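Local coordinates for protein 3-hexulose-6-phosphate synthase (Mycobacterium gastri, PDB 3AJX) that adopts the closed eight-stranded beta/alpha (TIM) barrel fold of the orotidine 5'-phosphate decarboxylase/HUMPS family and binds a magnesium ion, at residues A70-K75 / A98-K104; G105-I111 / A128-H134; T12-L16 / V43-V47; P160-A164 / A178-V184. The protein carries 1 engineered substitution. All blocks are in the same frame, centred on the assembly; numbering follows the deposited sequence.

Contact 1: A70-K75 / A98-K104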
loop_
_atom_site.group_PDB
_atom_site.type_symbol
_atom_site.label_atom_id
_atom_site.label_comp_id
_atom_site.label_asym_id
_atom_site.label_seq_id
_atom_site.Cartn_x
_atom_site.Cartn_y
_atom_site.Cartn_z
ATOM N N ALA A 70 -8.394 -2.730 7.394
ATOM C CA ALA A 70 -9.113 -3.985 7.246
ATOM C C ALA A 70 -10.602 -3.719 7.456
ATOM O O ALA A 70 -11.440 -4.151 6.666
ATOM C CB ALA A 70 -8.615 -5.001 8.262
ATOM N N ASP A 71 -10.923 -2.985 8.516
ATOM C CA ASP A 71 -12.313 -2.695 8.826
ATOM C C ASP A 71 -13.071 -1.990 7.706
ATOM O O ASP A 71 -14.175 -2.404 7.349
ATOM C CB ASP A 71 -12.412 -1.859 10.101
ATOM C CG ASP A 71 -13.741 -2.040 10.805
ATOM O OD1 ASP A 71 -14.069 -3.191 11.163
ATOM O OD2 ASP A 71 -14.459 -1.039 11.000
ATOM N N ILE A 72 -12.499 -0.932 7.146
ATOM C CA ILE A 72 -13.215 -0.220 6.095
ATOM C C ILE A 72 -13.391 -1.067 4.837
ATOM O O ILE A 72 -14.406 -0.952 4.145
ATOM C CB ILE A 72 -12.545 1.146 5.763
ATOM C CG1 ILE A 72 -11.139 0.945 5.188
ATOM C CG2 ILE A 72 -12.509 2.011 7.024
ATOM C CD1 ILE A 72 -10.436 2.256 4.837
ATOM N N ALA A 73 -12.424 -1.936 4.547
ATOM C CA ALA A 73 -12.522 -2.803 3.375
ATOM C C ALA A 73 -13.593 -3.874 3.609
ATOM O O ALA A 73 -14.385 -4.183 2.713
ATOM C CB ALA A 73 -11.167 -3.453 3.088
ATOM N N PHE A 74 -13.618 -4.443 4.811
ATOM C CA PHE A 74 -14.615 -5.457 5.151
ATOM C C PHE A 74 -16.013 -4.850 5.096
ATOM O O PHE A 74 -16.941 -5.451 4.551
ATOM C CB PHE A 74 -14.360 -6.013 6.558
ATOM C CG PHE A 74 -13.192 -6.962 6.643
ATOM C CD1 PHE A 74 -12.350 -6.940 7.751
ATOM C CD2 PHE A 74 -12.948 -7.888 5.635
ATOM C CE1 PHE A 74 -11.283 -7.826 7.854
ATOM C CE2 PHE A 74 -11.879 -8.784 5.731
ATOM C CZ PHE A 74 -11.047 -8.751 6.843
ATOM N N LYS A 75 -16.157 -3.657 5.660
ATOM C CA LYS A 75 -17.448 -2.983 5.675
ATOM C C LYS A 75 -17.911 -2.625 4.270
ATOM O O LYS A 75 -19.111 -2.527 4.010
ATOM C CB LYS A 75 -17.378 -1.730 6.551
ATOM C CG LYS A 75 -17.342 -2.058 8.040
ATOM C CD LYS A 75 -17.365 -0.818 8.917
ATOM C CE LYS A 75 -17.541 -1.213 10.380
ATOM N NZ LYS A 75 -17.759 -0.035 11.266
ATOM N N ALA A 98 -9.976 -7.200 13.308
ATOM C CA ALA A 98 -11.124 -6.739 12.533
ATOM C C ALA A 98 -11.740 -7.920 11.785
ATOM O O ALA A 98 -12.959 -8.025 11.675
ATOM C CB ALA A 98 -10.702 -5.660 11.551
ATOM N N ALA A 99 -10.896 -8.813 11.272
ATOM C CA ALA A 99 -11.401 -9.976 10.553
ATOM C C ALA A 99 -12.247 -10.848 11.484
ATOM O O ALA A 99 -13.314 -11.325 11.100
ATOM C CB ALA A 99 -10.239 -10.783 9.971
ATOM N N GLN A 100 -11.774 -11.048 12.710
ATOM C CA GLN A 100 -12.507 -11.857 13.678
ATOM C C GLN A 100 -13.853 -11.227 13.997
ATOM O O GLN A 100 -14.865 -11.919 14.099
ATOM C CB GLN A 100 -11.691 -12.010 14.964
ATOM C CG GLN A 100 -10.549 -12.998 14.852
ATOM C CD GLN A 100 -11.037 -14.428 14.723
ATOM O OE1 GLN A 100 -11.618 -14.985 15.658
ATOM N NE2 GLN A 100 -10.813 -15.026 13.559
ATOM N N ALA A 101 -13.861 -9.906 14.139
ATOM C CA ALA A 101 -15.081 -9.173 14.452
ATOM C C ALA A 101 -16.153 -9.304 13.367
ATOM O O ALA A 101 -17.347 -9.242 13.662
ATOM C CB ALA A 101 -14.752 -7.700 14.682
ATOM N N HIS A 102 -15.729 -9.488 12.119
ATOM C CA HIS A 102 -16.661 -9.607 11.000
ATOM C C HIS A 102 -16.791 -11.028 10.465
ATOM O O HIS A 102 -17.475 -11.251 9.469
ATOM C CB HIS A 102 -16.217 -8.701 9.848
ATOM C CG HIS A 102 -16.253 -7.244 10.176
ATOM N ND1 HIS A 102 -17.431 -6.556 10.371
ATOM C CD2 HIS A 102 -15.258 -6.345 10.368
ATOM C CE1 HIS A 102 -17.162 -5.298 10.671
ATOM N NE2 HIS A 102 -15.847 -5.143 10.676
ATOM N N ASN A 103 -16.148 -11.980 11.132
ATOM C CA ASN A 103 -16.170 -13.371 10.689
ATOM C C ASN A 103 -15.648 -13.442 9.258
ATOM O O ASN A 103 -16.208 -14.133 8.405
ATOM C CB ASN A 103 -17.588 -13.945 10.756
ATOM C CG ASN A 103 -18.117 -14.011 12.171
ATOM O OD1 ASN A 103 -17.510 -14.632 13.044
ATOM N ND2 ASN A 103 -19.254 -13.367 12.409
ATOM N N LYS A 104 -14.574 -12.701 9.001
ATOM C CA LYS A 104 -13.956 -12.682 7.684
ATOM C C LYS A 104 -12.481 -13.020 7.842
ATOM O O LYS A 104 -12.084 -13.560 8.874
ATOM C CB LYS A 104 -14.174 -11.317 7.024
ATOM C CG LYS A 104 -15.626 -11.136 6.561
ATOM C CD LYS A 104 -15.903 -9.776 5.941
ATOM C CE LYS A 104 -17.318 -9.731 5.361
ATOM N NZ LYS A 104 -17.667 -8.405 4.769
#
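Two neighbouring helices on the outside of the beta/alpha barrel meet where Phe74 and Asp71 of helix 66-75 pack against the C-terminal turn of helix 89-102. The axes of 70-75 and 98-102 run in roughly the same direction, 31° apart. In Phe74 a chi1 of -75° sets CG beside the backbone N, anti to the carbonyl carbon, and points the ring at helix 89-102. There CE1 comes within 3.5 Å of Ala99 CA and CZ within 3.8 Å of Ala99 CB. Lys104 runs past this ring in the opposite direction, setting CB over one face, 4.0 Å from the ring centroid in a CH-pi contact, while CD lies near Phe74 CD2. Its extended chain carries NZ on to Ala78 O, the main partner, and to a weak hydrogen bond with Phe74 O at 3.0 Å, so the ammonium is shared between two carbonyls. On the more open side His102 donates NE2 to Asp71 OD1 at 2.7 Å, a nearly straight bond (160°) lying in the imidazole plane. The donor comes from the syn side of the carboxylate but well out of its plane. Asp71 OD2 has Lys75 NZ at 3.5 Å in a salt bridge, so each carboxylate oxygen has its own partner. At the start of the two segments the small side chains of Ala70 and Ala98 meet, CB to CB 4.0 Å. Just beyond His102, Asn103 takes positive phi in a Schellman motif, and the chain turns so that Lys104 faces Phe74. Such near-parallel packing of successive outer helices is characteristic of the TIM barrel.

Contact 2: G105-I111 / A128-H134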
loop_
_atom_site.group_PDB
_atom_site.type_symbol
_atom_site.label_atom_id
_atom_site.label_comp_id
_atom_site.label_asym_id
_atom_site.label_seq_id
_atom_site.Cartn_x
_atom_site.Cartn_y
_atom_site.Cartn_z
ATOM N N GLY A 105 -11.656 -12.724 6.844
ATOM C CA GLY A 105 -10.265 -13.096 6.991
ATOM C C GLY A 105 -9.187 -12.220 6.399
ATOM O O GLY A 105 -9.415 -11.438 5.479
ATOM N N VAL A 106 -7.989 -12.376 6.949
ATOM C CA VAL A 106 -6.830 -11.635 6.500
ATOM C C VAL A 106 -5.866 -12.544 5.763
ATOM O O VAL A 106 -5.600 -13.672 6.186
ATOM C CB VAL A 106 -6.065 -11.006 7.688
ATOM C CG1 VAL A 106 -4.731 -10.451 7.210
ATOM C CG2 VAL A 106 -6.892 -9.904 8.317
ATOM N N VAL A 107 -5.354 -12.041 4.647
ATOM C CA VAL A 107 -4.373 -12.760 3.859
ATOM C C VAL A 107 -3.121 -11.907 3.945
ATOM O O VAL A 107 -3.159 -10.712 3.666
ATOM C CB VAL A 107 -4.806 -12.878 2.387
ATOM C CG1 VAL A 107 -3.663 -13.469 1.544
ATOM C CG2 VAL A 107 -6.046 -13.750 2.293
ATOM N N VAL A 108 -2.011 -12.498 4.364
ATOM C CA VAL A 108 -0.782 -11.725 4.444
ATOM C C VAL A 108 -0.015 -11.905 3.138
ATOM O O VAL A 108 0.337 -13.022 2.763
ATOM C CB VAL A 108 0.079 -12.165 5.647
ATOM C CG1 VAL A 108 1.411 -11.425 5.634
ATOM C CG2 VAL A 108 -0.670 -11.876 6.947
ATOM N N ASP A 109 0.206 -10.795 2.441
ATOM C CA ASP A 109 0.918 -10.796 1.167
ATOM C C ASP A 109 2.412 -10.731 1.462
ATOM O O ASP A 109 2.908 -9.727 1.975
ATOM C CB ASP A 109 0.489 -9.580 0.339
ATOM C CG ASP A 109 1.000 -9.633 -1.081
ATOM O OD1 ASP A 109 2.030 -10.294 -1.314
ATOM O OD2 ASP A 109 0.379 -9.005 -1.963
ATOM N N LEU A 110 3.130 -11.803 1.137
ATOM C CA LEU A 110 4.562 -11.858 1.411
ATOM C C LEU A 110 5.436 -11.273 0.306
ATOM O O LEU A 110 6.641 -11.528 0.256
ATOM C CB LEU A 110 4.969 -13.307 1.713
ATOM C CG LEU A 110 4.260 -13.909 2.937
ATOM C CD1 LEU A 110 4.637 -15.374 3.104
ATOM C CD2 LEU A 110 4.630 -13.122 4.195
ATOM N N ILE A 111 4.833 -10.476 -0.570
ATOM C CA ILE A 111 5.579 -9.849 -1.654
ATOM C C ILE A 111 6.778 -9.077 -1.091
ATOM O O ILE A 111 6.669 -8.385 -0.075
ATOM C CB ILE A 111 4.665 -8.884 -2.460
ATOM C CG1 ILE A 111 5.431 -8.295 -3.647
ATOM C CG2 ILE A 111 4.151 -7.775 -1.558
ATOM C CD1 ILE A 111 4.551 -7.522 -4.617
ATOM N N ALA A 128 -3.388 -14.965 10.487
ATOM C CA ALA A 128 -3.676 -14.898 9.058
ATOM C C ALA A 128 -4.366 -16.187 8.600
ATOM O O ALA A 128 -4.030 -17.271 9.073
ATOM C CB ALA A 128 -2.382 -14.690 8.274
ATOM N N LYS A 129 -5.340 -16.071 7.698
ATOM C CA LYS A 129 -6.039 -17.249 7.181
ATOM C C LYS A 129 -5.048 -18.021 6.318
ATOM O O LYS A 129 -4.871 -19.236 6.464
ATOM C CB LYS A 129 -7.259 -16.829 6.356
ATOM C CG LYS A 129 -8.325 -16.108 7.166
ATOM C CD LYS A 129 -8.833 -16.983 8.307
ATOM C CE LYS A 129 -9.873 -16.261 9.150
ATOM N NZ LYS A 129 -10.306 -17.095 10.305
ATOM N N PHE A 130 -4.415 -17.306 5.399
ATOM C CA PHE A 130 -3.387 -17.890 4.561
ATOM C C PHE A 130 -2.439 -16.789 4.139
ATOM O O PHE A 130 -2.684 -15.613 4.406
ATOM C CB PHE A 130 -3.962 -18.645 3.340
ATOM C CG PHE A 130 -4.862 -17.831 2.444
ATOM C CD1 PHE A 130 -6.219 -17.704 2.727
ATOM C CD2 PHE A 130 -4.372 -17.284 1.257
ATOM C CE1 PHE A 130 -7.082 -17.056 1.839
ATOM C CE2 PHE A 130 -5.227 -16.631 0.359
ATOM C CZ PHE A 130 -6.585 -16.519 0.650
ATOM N N VAL A 131 -1.333 -17.175 3.523
ATOM C CA VAL A 131 -0.356 -16.200 3.077
ATOM C C VAL A 131 -0.248 -16.305 1.573
ATOM O O VAL A 131 -0.545 -17.350 0.994
ATOM C CB VAL A 131 1.033 -16.457 3.712
ATOM C CG1 VAL A 131 0.950 -16.308 5.224
ATOM C CG2 VAL A 131 1.528 -17.845 3.343
ATOM N N GLU A 132 0.159 -15.217 0.937
ATOM C CA GLU A 132 0.306 -15.220 -0.504
ATOM C C GLU A 132 1.779 -15.207 -0.871
ATOM O O GLU A 132 2.501 -14.263 -0.543
ATOM C CB GLU A 132 -0.407 -14.009 -1.118
ATOM C CG GLU A 132 -0.398 -14.001 -2.644
ATOM C CD GLU A 132 -1.246 -12.892 -3.244
ATOM O OE1 GLU A 132 -2.487 -12.935 -3.096
ATOM O OE2 GLU A 132 -0.669 -11.973 -3.863
ATOM N N MET A 133 2.228 -16.289 -1.502
ATOM C CA MET A 133 3.610 -16.393 -1.959
ATOM C C MET A 133 3.505 -15.623 -3.260
ATOM O O MET A 133 3.152 -16.162 -4.310
ATOM C CB MET A 133 3.992 -17.849 -2.189
ATOM C CG MET A 133 4.112 -18.640 -0.887
ATOM S SD MET A 133 5.271 -17.843 0.247
ATOM C CE MET A 133 5.130 -18.890 1.710
ATOM N N HIS A 134 3.802 -14.337 -3.152
ATOM C CA HIS A 134 3.646 -13.396 -4.247
ATOM C C HIS A 134 4.908 -12.765 -4.829
ATOM O O HIS A 134 5.794 -12.315 -4.099
ATOM C CB HIS A 134 2.713 -12.291 -3.738
ATOM C CG HIS A 134 2.236 -11.343 -4.791
ATOM N ND1 HIS A 134 1.536 -10.195 -4.483
ATOM C CD2 HIS A 134 2.334 -11.375 -6.140
ATOM C CE1 HIS A 134 1.227 -9.562 -5.600
ATOM N NE2 HIS A 134 1.697 -10.256 -6.620
HETATM O O HOH W 1 -2.125 -9.837 -3.504
#
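Gly105 meets Lys129 at the start of a parallel strand pair of the TIM barrel, strands 105-109 and 130-134, which are joined by helix 116-125 in a beta-alpha-beta unit. Lys129 CG lies 3.6 Å from Gly105 CA, close against a residue without a side chain. Next, Val106 O accepts a hydrogen bond from Lys129 N (2.8 Å). Val107 sets CG2 over one face of the Phe130 ring, 3.5 Å from the centroid. In Phe130 a chi1 of 56° sets CG between the backbone N and the carbonyl carbon and brings the ring against the Val107 side chain. Val108 continues the ladder, its N bonding Phe130 O and its O accepting from Glu132 N, while its side chain and that of Val131 both touch Val123 of helix 116-125.

Asp109 and Glu132 point the other way, and the Glu132 side chain lies about 4 Å from the magnesium ion, whose site includes Glu30 and Asp59. The two carboxylates come within 3.7 Å, Asp109 OD2 to Glu132 OE2, and one water donates to both of these oxygens and bridges them. Asp109 OD2 also uses its syn lone pair to accept from His134 ND1 at 3.0 Å, almost straight (163°) and in the ring plane, the two flat groups being nearly coplanar. Asp109 OD1 is meanwhile taken by Ile111 N in an Asx turn. Leu110 N bonds Glu132 O, and Leu110 CD1 rests 3.8 Å from Met133 CE, the two side chains running side by side. Ile111 completes the segment with CD1 over a face of the His134 imidazole, 4.2 Å from its centroid.

Contact 3: T12-L16 / V43-V47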
loop_
_atom_site.group_PDB
_atom_site.type_symbol
_atom_site.label_atom_id
_atom_site.label_comp_id
_atom_site.label_asym_id
_atom_site.label_seq_id
_atom_site.Cartn_x
_atom_site.Cartn_y
_atom_site.Cartn_z
ATOM N N THR A 12 -13.679 0.898 -12.304
ATOM C CA THR A 12 -14.758 0.048 -11.819
ATOM C C THR A 12 -15.492 -0.570 -13.005
ATOM O O THR A 12 -15.887 -1.735 -12.972
ATOM C CB THR A 12 -15.756 0.861 -10.973
ATOM O OG1 THR A 12 -15.085 1.389 -9.822
ATOM C CG2 THR A 12 -16.918 -0.016 -10.526
ATOM N N GLU A 13 -15.673 0.221 -14.054
ATOM C CA GLU A 13 -16.350 -0.254 -15.254
ATOM C C GLU A 13 -15.608 -1.464 -15.824
ATOM O O GLU A 13 -16.212 -2.494 -16.117
ATOM C CB GLU A 13 -16.405 0.861 -16.302
ATOM C CG GLU A 13 -17.252 2.071 -15.913
ATOM C CD GLU A 13 -16.787 2.755 -14.636
ATOM O OE1 GLU A 13 -15.581 3.065 -14.519
ATOM O OE2 GLU A 13 -17.636 2.989 -13.748
ATOM N N ALA A 14 -14.293 -1.331 -15.968
ATOM C CA ALA A 14 -13.465 -2.409 -16.505
ATOM C C ALA A 14 -13.484 -3.632 -15.595
ATOM O O ALA A 14 -13.546 -4.768 -16.070
ATOM C CB ALA A 14 -12.030 -1.922 -16.688
ATOM N N ALA A 15 -13.425 -3.395 -14.289
ATOM C CA ALA A 15 -13.431 -4.478 -13.312
ATOM C C ALA A 15 -14.742 -5.257 -13.363
ATOM O O ALA A 15 -14.741 -6.487 -13.338
ATOM C CB ALA A 15 -13.199 -3.919 -11.908
ATOM N N LEU A 16 -15.859 -4.540 -13.434
ATOM C CA LEU A 16 -17.169 -5.180 -13.496
ATOM C C LEU A 16 -17.341 -5.983 -14.782
ATOM O O LEU A 16 -17.874 -7.093 -14.764
ATOM C CB LEU A 16 -18.274 -4.129 -13.402
ATOM C CG LEU A 16 -18.520 -3.502 -12.030
ATOM C CD1 LEU A 16 -19.559 -2.401 -12.161
ATOM C CD2 LEU A 16 -18.992 -4.571 -11.052
ATOM N N VAL A 43 -15.303 0.341 -5.495
ATOM C CA VAL A 43 -15.152 -0.723 -6.484
ATOM C C VAL A 43 -15.392 -2.082 -5.819
ATOM O O VAL A 43 -15.913 -3.007 -6.444
ATOM C CB VAL A 43 -13.758 -0.690 -7.171
ATOM C CG1 VAL A 43 -12.654 -0.956 -6.163
ATOM C CG2 VAL A 43 -13.719 -1.708 -8.306
ATOM N N ILE A 44 -15.017 -2.193 -4.547
ATOM C CA ILE A 44 -15.213 -3.423 -3.787
ATOM C C ILE A 44 -16.709 -3.671 -3.621
ATOM O O ILE A 44 -17.204 -4.776 -3.840
ATOM C CB ILE A 44 -14.596 -3.318 -2.371
ATOM C CG1 ILE A 44 -13.078 -3.181 -2.468
ATOM C CG2 ILE A 44 -14.968 -4.549 -1.538
ATOM C CD1 ILE A 44 -12.424 -2.857 -1.136
ATOM N N THR A 45 -17.422 -2.623 -3.230
ATOM C CA THR A 45 -18.856 -2.710 -3.011
ATOM C C THR A 45 -19.604 -3.077 -4.284
ATOM O O THR A 45 -20.518 -3.901 -4.259
ATOM C CB THR A 45 -19.396 -1.378 -2.477
ATOM O OG1 THR A 45 -18.624 -0.984 -1.335
ATOM C CG2 THR A 45 -20.856 -1.516 -2.071
ATOM N N ALA A 46 -19.202 -2.473 -5.395
ATOM C CA ALA A 46 -19.844 -2.735 -6.680
ATOM C C ALA A 46 -19.664 -4.180 -7.133
ATOM O O ALA A 46 -20.609 -4.816 -7.602
ATOM C CB ALA A 46 -19.292 -1.785 -7.735
ATOM N N VAL A 47 -18.450 -4.699 -6.993
ATOM C CA VAL A 47 -18.169 -6.067 -7.403
ATOM C C VAL A 47 -18.882 -7.089 -6.523
ATOM O O VAL A 47 -19.401 -8.088 -7.025
ATOM C CB VAL A 47 -16.652 -6.350 -7.394
ATOM C CG1 VAL A 47 -16.389 -7.823 -7.690
ATOM C CG2 VAL A 47 -15.966 -5.478 -8.432
#
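Leu16 CD2 sits over one face of the peptide group joining Ala46 to Val47, 3.8 Å from Ala46 O; this backbone plane is the flat surface of the contact, since neither segment brings an aromatic ring to it. The same methyl lies 4.3 Å from Ala46 CB and 4.1 Å from Val47 CG2, so a single leucine branch fills the angle between the two residues. A chi1 of -74° keeps the leucine's CG beside its backbone N, and a chi2 of 175° sends CD1 on in the extended direction, leaving CD2 as the branch turned to Ala46 and Val47. One turn earlier, Thr12 and Val43 lie alongside each other, pointing opposite ways, with Thr12 OG1 approaching Val43 CB at 3.6 Å while Thr12 CG2 turns to Ala46 CB. Deeper down, Ala15 CB meets Val43 CG2 at 4.3 Å. No hydrogen bond crosses between the two segments, and the contact rests on van der Waals packing. Thr12 N is tied instead to Glu39 OE2, on helix 33-39, and Val43 and Val47 continue inward onto Leu31 of strand 28-31. The axes of 12-16 and 43-47 approach to 10.1 Å at 31°; the helices that carry them are neighbours in the outer layer of a TIM barrel.

Contact 4: P160-A164 / A178-V184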
loop_
_atom_site.group_PDB
_atom_site.type_symbol
_atom_site.label_atom_id
_atom_site.label_comp_id
_atom_site.label_asym_id
_atom_site.label_seq_id
_atom_site.Cartn_x
_atom_site.Cartn_y
_atom_site.Cartn_z
ATOM N N PRO A 160 -1.237 -22.476 5.108
ATOM C CA PRO A 160 -2.084 -22.420 3.909
ATOM C C PRO A 160 -1.612 -21.263 3.038
ATOM O O PRO A 160 -1.409 -20.154 3.540
ATOM C CB PRO A 160 -3.477 -22.186 4.482
ATOM C CG PRO A 160 -3.419 -22.920 5.799
ATOM C CD PRO A 160 -2.056 -22.514 6.335
ATOM N N PHE A 161 -1.436 -21.503 1.741
ATOM C CA PHE A 161 -0.942 -20.437 0.876
ATOM C C PHE A 161 -1.512 -20.386 -0.527
ATOM O O PHE A 161 -2.061 -21.364 -1.039
ATOM C CB PHE A 161 0.590 -20.510 0.766
ATOM C CG PHE A 161 1.098 -21.690 -0.034
ATOM C CD1 PHE A 161 1.141 -22.968 0.522
ATOM C CD2 PHE A 161 1.534 -21.518 -1.346
ATOM C CE1 PHE A 161 1.615 -24.055 -0.218
ATOM C CE2 PHE A 161 2.006 -22.597 -2.097
ATOM C CZ PHE A 161 2.048 -23.870 -1.531
ATOM N N SER A 162 -1.370 -19.217 -1.137
ATOM C CA SER A 162 -1.801 -18.994 -2.505
ATOM C C SER A 162 -0.530 -18.608 -3.252
ATOM O O SER A 162 0.466 -18.224 -2.635
ATOM C CB SER A 162 -2.824 -17.855 -2.578
ATOM O OG SER A 162 -2.269 -16.630 -2.134
ATOM N N VAL A 163 -0.554 -18.730 -4.574
ATOM C CA VAL A 163 0.602 -18.385 -5.386
ATOM C C VAL A 163 0.213 -17.356 -6.438
ATOM O O VAL A 163 -0.755 -17.542 -7.173
ATOM C CB VAL A 163 1.183 -19.633 -6.097
ATOM C CG1 VAL A 163 2.363 -19.237 -6.975
ATOM C CG2 VAL A 163 1.621 -20.663 -5.058
ATOM N N ALA A 164 0.965 -16.261 -6.480
ATOM C CA ALA A 164 0.743 -15.194 -7.447
ATOM C C ALA A 164 2.108 -14.825 -8.020
ATOM O O ALA A 164 3.001 -14.376 -7.295
ATOM C CB ALA A 164 0.098 -13.979 -6.770
ATOM N N ALA A 178 2.570 -28.170 -5.392
ATOM C CA ALA A 178 3.273 -27.571 -4.263
ATOM C C ALA A 178 2.359 -27.510 -3.038
ATOM O O ALA A 178 2.819 -27.256 -1.923
ATOM C CB ALA A 178 3.763 -26.168 -4.628
ATOM N N GLY A 179 1.065 -27.735 -3.256
ATOM C CA GLY A 179 0.107 -27.726 -2.161
ATOM C C GLY A 179 -0.651 -26.424 -1.966
ATOM O O GLY A 179 -1.287 -26.222 -0.928
ATOM N N ALA A 180 -0.597 -25.543 -2.959
ATOM C CA ALA A 180 -1.286 -24.261 -2.869
ATOM C C ALA A 180 -2.791 -24.430 -2.689
ATOM O O ALA A 180 -3.405 -25.303 -3.298
ATOM C CB ALA A 180 -1.009 -23.430 -4.115
ATOM N N GLU A 181 -3.375 -23.584 -1.847
ATOM C CA GLU A 181 -4.809 -23.608 -1.584
ATOM C C GLU A 181 -5.507 -22.791 -2.666
ATOM O O GLU A 181 -6.665 -23.046 -3.010
ATOM C CB GLU A 181 -5.096 -22.991 -0.211
ATOM C CG GLU A 181 -6.563 -22.942 0.186
ATOM C CD GLU A 181 -7.187 -24.320 0.316
ATOM O OE1 GLU A 181 -6.436 -25.313 0.442
ATOM O OE2 GLU A 181 -8.434 -24.410 0.307
ATOM N N VAL A 182 -4.782 -21.812 -3.198
ATOM C CA VAL A 182 -5.304 -20.924 -4.230
ATOM C C VAL A 182 -4.247 -20.596 -5.278
ATOM O O VAL A 182 -3.092 -20.339 -4.948
ATOM C CB VAL A 182 -5.773 -19.576 -3.616
ATOM C CG1 VAL A 182 -6.355 -18.679 -4.705
ATOM C CG2 VAL A 182 -6.802 -19.823 -2.516
ATOM N N ALA A 183 -4.649 -20.624 -6.545
ATOM C CA ALA A 183 -3.764 -20.258 -7.639
ATOM C C ALA A 183 -4.323 -18.918 -8.115
ATOM O O ALA A 183 -5.508 -18.819 -8.434
ATOM C CB ALA A 183 -3.832 -21.289 -8.762
ATOM N N VAL A 184 -3.481 -17.888 -8.133
ATOM C CA VAL A 184 -3.908 -16.559 -8.562
ATOM C C VAL A 184 -3.470 -16.296 -9.995
ATOM O O VAL A 184 -2.321 -16.541 -10.355
ATOM C CB VAL A 184 -3.299 -15.450 -7.672
ATOM C CG1 VAL A 184 -3.794 -14.082 -8.128
ATOM C CG2 VAL A 184 -3.669 -15.690 -6.221
HETATM O O HOH W 2 -1.857 -24.472 1.122
#
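A chi1 of 71° places Phe161 CG between its own backbone N and carbonyl carbon, turning the ring against Ala178-Ala180, the turn that ends the helix of a beta-alpha-beta crossover. Strand 161-164, helix 172-177 and strand 182-185 make up this unit of the TIM barrel. Over one face of the phenyl ring lies Ala180 CA, 3.8 Å from the centroid in a CH-pi contact, while Ala178 O sits at the edge, 3.5 Å from Phe161 CZ. Gly179 has positive phi and closes the helix in a Schellman motif.

The strands then pair in parallel. Phe161 O accepts from Glu181 N at 2.7 Å, Val163 N donates to Val182 O at 3.0 Å, and Val163 O receives Val184 N at 2.9 Å. Ser162 and Val182 point to the same side of the sheet, with their CB atoms 3.6 Å apart, and reach Glu132 and Gln4 of the adjoining strands. Val163 points the opposite way, to Leu151 and Val175 of the covering helices. With its CG1 anti to the backbone N (chi1 178°), CG2 lies beside that N and meets Ala180 CB. Near the C-terminal ends, where a sulfate ion is bound close to Val184, Ala164 CB packs on Val184 CB. At the other end a water closes the pairing, accepting from Phe161 N and donating to Gly179 O at 2.8 Å.

Overall arrangement
All four contacts belong to one TIM barrel and follow along the chain in the order 3, 1, 2, 4. Contacts 3 and 1 join neighbouring outer helices (centres about 19 Å apart), contacts 2 and 4 neighbouring wall strands (centres about 10 Å apart). Contact 1 runs into contact 2, since helix 89-102 leads into strand 105-109. Strands 130-134 and 161-164 are adjacent, so contacts 2 and 4 form a continuous piece of wall. Contact 3 lies across the chain's centre from contact 4, with centres about 24 Å apart. The magnesium ion lies about 4 Å from the Glu132 side chain and 6 Å from that of Ala164, but 13 Å from Val43 in contact 3.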